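Local coordinates for endo-1,4-beta-xylanase (PDB 7AX7) that removes acetyl groups from acetylated xylan through its cobalt-using carbohydrate esterase family 4 (CE4) domain, one part of a multidomain xylanase, at the cobalt (II) ion site. Sequence-based numbering; all coordinates share one arbitrary frame.

The cobalt (II) ion site. Residues 11-12, 62, 66, 100, 102-103, 153. With CO (cobalt (II) ion), chain B; ACT (acetate ion), chain C.
This is the metal centre of a CE4 polysaccharide deacetylase of the NodB homology type, with the family's Asp-His-His triad supplied by Asp12, His62 and His66. Asp12 directly follows strand 4-11 in the TFDD motif, and both histidines belong to the SHSYTH segment (H-X3-H) after strand 58-61. Asp12 OD1 meets the cobalt at 2.1 Å, and both imidazoles use NE2, His62 NE2 at 2.2 Å from CO. Each histidine holds CG anti to its backbone N, and from there presents NE2 to the metal. Acetate, a common crystallisation additive, chelates through both oxygens, ACT O lying 2.3 Å from CO, which completes a near square pyramid; further waters may be unseen. It may mimic the acetate product.

The second shell fixes these groups. His62 ND1 donates to the carbonyl Arg100 O at 2.6 Å, nearly within the ring plane although above the carbonyl plane, which pins the ring's rotation and directs NE2 at the metal. Pro102 CB covers one face of the His66 ring near its rim.

Asp11, the family's catalytic base, does not bind the metal: its OD2 approaches ACT O at 2.6 Å, a hydrogen bond if one carboxyl is protonated, while Arg100 NH1 forms a salt bridge to Asp11 OD1 at 2.8 Å. That bridge is straight at the hydrogen (167°) and lies in the guanidinium plane, but reaches OD1 from well above the carboxylate plane (49° out of it); it would be expected to stabilise the charged carboxylate. An alanine here would remove both carboxylate oxygens, and would probably lose the contact with ACT O and the Arg100 salt bridge, and with them the likely base. His153, ending strand 148-153, is the family's likely general acid; its NE2 stands 3.3 Å from ACT O, and its ring edge faces Asp12 OD2 in plane. Opposite, in a plausible oxyanion contact, the backbone Tyr103 N donates to ACT OXT at 2.7 Å, 165° at the hydrogen.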
loop_
_atom_site.group_PDB
_atom_site.type_symbol
_atom_site.label_atom_id
_atom_site.label_comp_id
_atom_site.label_asym_id
_atom_site.label_seq_id
_atom_site.Cartn_x
_atom_site.Cartn_y
_atom_site.Cartn_z
ATOM N N ASP A 11 -3.211 3.073 -0.553
ATOM C CA ASP A 11 -2.567 4.359 -0.293
ATOM C C ASP A 11 -3.531 5.361 0.342
ATOM O O ASP A 11 -4.723 5.389 0.016
ATOM C CB ASP A 11 -2.047 4.988 -1.590
ATOM C CG ASP A 11 -0.714 4.437 -2.033
ATOM O OD1 ASP A 11 -0.148 3.565 -1.329
ATOM O OD2 ASP A 11 -0.231 4.901 -3.094
ATOM N N ASP A 12 -2.982 6.200 1.237
ATOM C CA ASP A 12 -3.530 7.496 1.640
ATOM C C ASP A 12 -4.305 7.469 2.960
ATOM O O ASP A 12 -4.786 8.516 3.410
ATOM C CB ASP A 12 -4.426 8.078 0.540
ATOM C CG ASP A 12 -3.649 8.474 -0.719
ATOM O OD1 ASP A 12 -2.409 8.308 -0.768
ATOM O OD2 ASP A 12 -4.287 8.953 -1.674
ATOM N N HIS A 62 3.901 6.231 3.326
ATOM C CA HIS A 62 3.522 7.032 2.166
ATOM C C HIS A 62 3.930 8.501 2.353
ATOM O O HIS A 62 3.297 9.408 1.801
ATOM C CB HIS A 62 2.018 6.895 1.907
ATOM C CG HIS A 62 1.600 7.212 0.501
ATOM N ND1 HIS A 62 2.430 7.043 -0.585
ATOM C CD2 HIS A 62 0.421 7.663 0.004
ATOM C CE1 HIS A 62 1.788 7.386 -1.689
ATOM N NE2 HIS A 62 0.566 7.764 -1.358
ATOM N N HIS A 66 2.426 13.944 2.354
ATOM C CA HIS A 66 1.895 13.558 1.048
ATOM C C HIS A 66 2.011 14.701 0.034
ATOM O O HIS A 66 1.054 15.053 -0.657
ATOM C CB HIS A 66 0.444 13.075 1.165
ATOM C CG HIS A 66 -0.013 12.272 -0.012
ATOM N ND1 HIS A 66 -0.644 12.836 -1.101
ATOM C CD2 HIS A 66 0.099 10.951 -0.286
ATOM C CE1 HIS A 66 -0.916 11.894 -1.987
ATOM N NE2 HIS A 66 -0.472 10.742 -1.516
ATOM N N ARG A 100 6.152 4.019 -0.486
ATOM C CA ARG A 100 5.580 4.300 -1.798
ATOM C C ARG A 100 5.527 5.806 -2.011
ATOM O O ARG A 100 4.921 6.522 -1.198
ATOM C CB ARG A 100 4.193 3.686 -1.954
ATOM C CG ARG A 100 3.559 3.984 -3.301
ATOM C CD ARG A 100 2.188 3.327 -3.362
ATOM N NE ARG A 100 2.249 1.980 -3.900
ATOM C CZ ARG A 100 1.429 0.994 -3.547
ATOM N NH1 ARG A 100 0.489 1.188 -2.629
ATOM N NH2 ARG A 100 1.562 -0.192 -4.105
ATOM N N PRO A 102 4.514 9.500 -2.945
ATOM C CA PRO A 102 3.273 10.194 -3.319
ATOM C C PRO A 102 3.278 10.555 -4.797
ATOM O O PRO A 102 4.279 11.039 -5.331
ATOM C CB PRO A 102 3.285 11.447 -2.437
ATOM C CG PRO A 102 4.171 11.076 -1.258
ATOM C CD PRO A 102 5.222 10.175 -1.843
ATOM N N TYR A 103 2.146 10.312 -5.455
ATOM C CA TYR A 103 1.957 10.560 -6.883
ATOM C C TYR A 103 2.897 9.737 -7.750
ATOM O O TYR A 103 2.992 9.983 -8.956
ATOM C CB TYR A 103 2.109 12.054 -7.208
ATOM C CG TYR A 103 1.312 12.897 -6.238
ATOM C CD1 TYR A 103 -0.076 12.963 -6.326
ATOM C CD2 TYR A 103 1.938 13.574 -5.197
ATOM C CE1 TYR A 103 -0.814 13.703 -5.421
ATOM C CE2 TYR A 103 1.205 14.330 -4.289
ATOM C CZ TYR A 103 -0.169 14.382 -4.405
ATOM O OH TYR A 103 -0.901 15.123 -3.507
ATOM N N HIS A 153 -6.566 2.876 -3.361
ATOM C CA HIS A 153 -6.572 3.995 -2.418
ATOM C C HIS A 153 -7.664 3.825 -1.374
ATOM O O HIS A 153 -8.797 3.458 -1.705
ATOM C CB HIS A 153 -6.801 5.351 -3.111
ATOM C CG HIS A 153 -5.765 5.703 -4.127
ATOM N ND1 HIS A 153 -5.673 5.070 -5.348
ATOM C CD2 HIS A 153 -4.777 6.631 -4.107
ATOM C CE1 HIS A 153 -4.678 5.600 -6.041
ATOM N NE2 HIS A 153 -4.116 6.546 -5.309
HETATM CO CO CO B . -1.099 8.865 -2.370
HETATM C C ACT C . -0.411 7.886 -4.619
HETATM O O ACT C . -1.169 7.192 -3.886
HETATM O OXT ACT C . 0.021 9.053 -4.422
HETATM C CH3 ACT C . 0.057 7.181 -5.936
#